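Local structure of putative cytosine/guanine deaminase (Unidentified, 2PAJ) at residues D38-G50 with G404-V416. The protein is a zinc-dependent amidohydrolase that deaminates pterins such as isoxanthopterin, replacing the 2-amino group of a 2-amino-4-hydroxypteridine with a hydroxyl and releasing ammonium. Residues are numbered along the deposited sequence; the frame is centred on the assembly and turned at random.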
loop_
_atom_site.group_PDB
_atom_site.type_symbol
_atom_site.label_atom_id
_atom_site.label_comp_id
_atom_site.label_asym_id
_atom_site.label_seq_id
_atom_site.Cartn_x
_atom_site.Cartn_y
_atom_site.Cartn_z
ATOM N N ASP A 38 -5.548 22.400 -15.715
ATOM C CA ASP A 38 -5.613 21.179 -16.526
ATOM C C ASP A 38 -4.360 20.327 -16.408
ATOM O O ASP A 38 -3.339 20.777 -15.881
ATOM C CB ASP A 38 -5.835 21.502 -18.015
ATOM C CG ASP A 38 -6.916 22.543 -18.240
ATOM O OD1 ASP A 38 -6.558 23.686 -18.603
ATOM O OD2 ASP A 38 -8.113 22.224 -18.052
ATOM N N ILE A 39 -4.451 19.095 -16.911
ATOM C CA ILE A 39 -3.329 18.158 -16.898
ATOM C C ILE A 39 -3.299 17.284 -18.148
ATOM O O ILE A 39 -4.272 16.598 -18.462
ATOM C CB ILE A 39 -3.379 17.228 -15.681
ATOM C CG1 ILE A 39 -3.398 18.054 -14.391
ATOM C CG2 ILE A 39 -2.170 16.290 -15.697
ATOM C CD1 ILE A 39 -3.554 17.230 -13.142
ATOM N N ARG A 40 -2.172 17.318 -18.857
ATOM C CA ARG A 40 -2.000 16.520 -20.069
ATOM C C ARG A 40 -1.176 15.264 -19.790
ATOM O O ARG A 40 -0.148 15.310 -19.123
ATOM C CB ARG A 40 -1.330 17.347 -21.175
ATOM C CG ARG A 40 -0.983 16.546 -22.423
ATOM C CD ARG A 40 -0.730 17.410 -23.660
ATOM N NE ARG A 40 -1.967 17.693 -24.387
ATOM C CZ ARG A 40 -2.672 18.811 -24.251
ATOM N NH1 ARG A 40 -2.249 19.751 -23.417
ATOM N NH2 ARG A 40 -3.796 18.989 -24.942
ATOM N N ILE A 41 -1.643 14.137 -20.303
ATOM C CA ILE A 41 -0.956 12.873 -20.114
ATOM C C ILE A 41 -0.623 12.250 -21.465
ATOM O O ILE A 41 -1.498 12.106 -22.327
ATOM C CB ILE A 41 -1.846 11.867 -19.334
ATOM C CG1 ILE A 41 -2.141 12.400 -17.931
ATOM C CG2 ILE A 41 -1.171 10.490 -19.285
ATOM C CD1 ILE A 41 -3.198 11.595 -17.181
ATOM N N VAL A 42 0.645 11.903 -21.658
ATOM C CA VAL A 42 1.052 11.238 -22.892
ATOM C C VAL A 42 1.668 9.902 -22.497
ATOM O O VAL A 42 2.741 9.842 -21.896
ATOM C CB VAL A 42 2.061 12.075 -23.723
ATOM C CG1 VAL A 42 3.263 12.463 -22.866
ATOM C CG2 VAL A 42 2.493 11.274 -24.948
ATOM N N GLY A 43 0.959 8.829 -22.820
ATOM C CA GLY A 43 1.446 7.518 -22.463
ATOM C C GLY A 43 1.227 7.278 -20.985
ATOM O O GLY A 43 0.102 7.352 -20.483
ATOM N N ASP A 44 2.318 7.009 -20.282
ATOM C CA ASP A 44 2.266 6.733 -18.858
ATOM C C ASP A 44 2.833 7.904 -18.068
ATOM O O ASP A 44 3.086 7.784 -16.872
ATOM C CB ASP A 44 3.101 5.488 -18.542
ATOM C CG ASP A 44 4.607 5.791 -18.504
ATOM O OD1 ASP A 44 5.266 5.427 -17.498
ATOM O OD2 ASP A 44 5.128 6.402 -19.471
ATOM N N THR A 45 3.034 9.037 -18.723
ATOM C CA THR A 45 3.621 10.167 -18.028
ATOM C C THR A 45 2.816 11.453 -18.044
ATOM O O THR A 45 2.036 11.708 -18.958
ATOM C CB THR A 45 5.030 10.453 -18.582
ATOM O OG1 THR A 45 5.803 9.253 -18.514
ATOM C CG2 THR A 45 5.733 11.534 -17.775
ATOM N N ILE A 46 3.013 12.251 -16.998
ATOM C CA ILE A 46 2.355 13.533 -16.863
ATOM C C ILE A 46 3.180 14.457 -17.708
ATOM O O ILE A 46 4.351 14.701 -17.421
ATOM C CB ILE A 46 2.375 14.034 -15.423
ATOM C CG1 ILE A 46 1.544 13.095 -14.543
ATOM C CG2 ILE A 46 1.842 15.461 -15.374
ATOM C CD1 ILE A 46 1.620 13.404 -13.069
ATOM N N ASP A 47 2.550 14.974 -18.753
ATOM C CA ASP A 47 3.215 15.841 -19.709
ATOM C C ASP A 47 3.221 17.331 -19.360
ATOM O O ASP A 47 4.188 18.033 -19.643
ATOM C CB ASP A 47 2.577 15.630 -21.076
ATOM C CG ASP A 47 3.542 15.869 -22.197
ATOM O OD1 ASP A 47 4.573 15.152 -22.237
ATOM O OD2 ASP A 47 3.279 16.772 -23.029
ATOM N N ALA A 48 2.147 17.812 -18.746
ATOM C CA ALA A 48 2.068 19.219 -18.397
ATOM C C ALA A 48 0.992 19.516 -17.371
ATOM O O ALA A 48 0.062 18.733 -17.166
ATOM C CB ALA A 48 1.818 20.043 -19.646
ATOM N N ILE A 49 1.123 20.679 -16.743
ATOM C CA ILE A 49 0.173 21.107 -15.741
ATOM C C ILE A 49 -0.118 22.614 -15.795
ATOM O O ILE A 49 0.799 23.441 -15.806
ATOM C CB ILE A 49 0.686 20.749 -14.339
ATOM C CG1 ILE A 49 0.951 19.246 -14.254
ATOM C CG2 ILE A 49 -0.336 21.160 -13.291
ATOM C CD1 ILE A 49 1.766 18.831 -13.038
ATOM N N GLY A 50 -1.406 22.955 -15.851
ATOM C CA GLY A 50 -1.822 24.349 -15.833
ATOM C C GLY A 50 -2.082 25.097 -17.121
ATOM O O GLY A 50 -1.158 25.410 -17.868
ATOM N N GLY A 404 3.964 8.683 -7.184
ATOM C CA GLY A 404 3.534 9.396 -5.989
ATOM C C GLY A 404 3.464 10.920 -6.017
ATOM O O GLY A 404 3.271 11.554 -4.984
ATOM N N LYS A 405 3.606 11.518 -7.192
ATOM C CA LYS A 405 3.577 12.970 -7.305
ATOM C C LYS A 405 2.885 13.441 -8.571
ATOM O O LYS A 405 3.158 12.938 -9.658
ATOM C CB LYS A 405 4.994 13.514 -7.307
ATOM C CG LYS A 405 5.398 14.283 -6.075
ATOM C CD LYS A 405 6.781 14.844 -6.310
ATOM C CE LYS A 405 7.210 15.844 -5.263
ATOM N NZ LYS A 405 8.457 16.532 -5.747
ATOM N N VAL A 406 1.976 14.402 -8.437
ATOM C CA VAL A 406 1.313 14.921 -9.624
ATOM C C VAL A 406 2.217 16.073 -10.090
ATOM O O VAL A 406 1.984 17.241 -9.774
ATOM C CB VAL A 406 -0.117 15.439 -9.335
ATOM C CG1 VAL A 406 -0.829 15.754 -10.647
ATOM C CG2 VAL A 406 -0.890 14.402 -8.565
ATOM N N ALA A 407 3.275 15.715 -10.812
ATOM C CA ALA A 407 4.230 16.682 -11.329
ATOM C C ALA A 407 4.666 16.198 -12.697
ATOM O O ALA A 407 4.699 15.004 -12.951
ATOM C CB ALA A 407 5.424 16.791 -10.387
ATOM N N VAL A 408 4.977 17.131 -13.586
ATOM C CA VAL A 408 5.394 16.771 -14.933
ATOM C C VAL A 408 6.666 15.902 -14.891
ATOM O O VAL A 408 7.626 16.214 -14.197
ATOM C CB VAL A 408 5.591 18.061 -15.799
ATOM C CG1 VAL A 408 6.637 18.963 -15.181
ATOM C CG2 VAL A 408 5.971 17.690 -17.204
ATOM N N GLY A 409 6.638 14.789 -15.617
ATOM C CA GLY A 409 7.774 13.884 -15.650
ATOM C C GLY A 409 7.531 12.594 -14.882
ATOM O O GLY A 409 8.179 11.575 -15.126
ATOM N N TYR A 410 6.584 12.638 -13.953
ATOM C CA TYR A 410 6.255 11.478 -13.145
ATOM C C TYR A 410 5.234 10.561 -13.797
ATOM O O TYR A 410 4.587 10.925 -14.776
ATOM C CB TYR A 410 5.740 11.917 -11.783
ATOM C CG TYR A 410 6.804 12.447 -10.867
ATOM C CD1 TYR A 410 7.425 13.676 -11.118
ATOM C CD2 TYR A 410 7.185 11.719 -9.731
ATOM C CE1 TYR A 410 8.389 14.165 -10.263
ATOM C CE2 TYR A 410 8.145 12.196 -8.867
ATOM C CZ TYR A 410 8.748 13.421 -9.134
ATOM O OH TYR A 410 9.706 13.909 -8.277
ATOM N N ALA A 411 5.107 9.357 -13.256
ATOM C CA ALA A 411 4.154 8.391 -13.783
ATOM C C ALA A 411 2.747 8.944 -13.600
ATOM O O ALA A 411 2.462 9.632 -12.622
ATOM C CB ALA A 411 4.301 7.053 -13.055
ATOM N N ALA A 412 1.867 8.629 -14.544
ATOM C CA ALA A 412 0.486 9.107 -14.502
ATOM C C ALA A 412 -0.449 8.281 -13.629
ATOM O O ALA A 412 -1.297 7.547 -14.143
ATOM C CB ALA A 412 -0.076 9.191 -15.911
ATOM N N ASP A 413 -0.287 8.403 -12.313
ATOM C CA ASP A 413 -1.148 7.708 -11.355
ATOM C C ASP A 413 -1.911 8.824 -10.669
ATOM O O ASP A 413 -1.419 9.444 -9.721
ATOM C CB ASP A 413 -0.314 6.932 -10.345
ATOM C CG ASP A 413 0.641 5.976 -11.013
ATOM O OD1 ASP A 413 0.195 5.194 -11.884
ATOM O OD2 ASP A 413 1.840 6.008 -10.667
ATOM N N ILE A 414 -3.115 9.072 -11.171
ATOM C CA ILE A 414 -3.936 10.158 -10.676
ATOM C C ILE A 414 -5.342 9.753 -10.283
ATOM O O ILE A 414 -5.952 8.883 -10.897
ATOM C CB ILE A 414 -4.042 11.276 -11.742
ATOM C CG1 ILE A 414 -2.644 11.660 -12.212
ATOM C CG2 ILE A 414 -4.750 12.506 -11.168
ATOM C CD1 ILE A 414 -2.636 12.615 -13.383
ATOM N N ALA A 415 -5.849 10.411 -9.247
ATOM C CA ALA A 415 -7.202 10.185 -8.775
ATOM C C ALA A 415 -7.997 11.483 -8.945
ATOM O O ALA A 415 -7.568 12.553 -8.518
ATOM C CB ALA A 415 -7.183 9.761 -7.326
ATOM N N VAL A 416 -9.144 11.382 -9.601
ATOM C CA VAL A 416 -10.010 12.524 -9.816
ATOM C C VAL A 416 -11.295 12.217 -9.071
ATOM O O VAL A 416 -12.044 11.321 -9.464
ATOM C CB VAL A 416 -10.298 12.708 -11.307
ATOM C CG1 VAL A 416 -11.265 13.865 -11.526
ATOM C CG2 VAL A 416 -8.995 12.957 -12.028
#
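The beta-hairpin 39-49, turned through a type II' turn from Val42 to Thr45, belongs to the small beta domain of this amidohydrolase, well away from the zinc site; along its outer strand, Thr45 and Ile46 pair with the loop 404-413, which lies between helix 383-398 and strand 414-418. Thr45 and Ala411 form a single beta bridge. Ala412 N donates to Asp44 O (2.8 Å) from above the carbonyl plane, whereas Ile46 N meets Tyr410 O (3.0 Å) almost head-on, at a C=O...N angle of 171°. Ile46 O then takes Gly409 N (2.9 Å), in its carbonyl plane, so both backbone polar groups of Ile46 are used. Gly409 sits in the type II turn from Ala407 to Tyr410.

Ile39, Ile41, Ile46 and Ile49 turn their side chains toward 404-416. Ile46, with CG1 beside its backbone N (chi1 -65°), pushes CD1 into the bend of the loop, 3.5 Å from Ala407 O and near Val406 CG1. Ile41 CD1 and Ile414 CD1 meet tip to tip at 4.0 Å, and Ile41 CG2 rests on Ala412 CB. Ile39 and Ile414 also touch Ile68 of strand 67-73. Arg210 ties the two segments together, with a salt bridge from NH2 to Asp44 OD1 and a hydrogen bond from NH1 to Gly409 O. Farther along, Ile39 CD1 lies 4.0 Å from Val406 CG1, the two side chains crossing at about a right angle, and Ile49 CD1 reaches Val406 O at 3.6 Å.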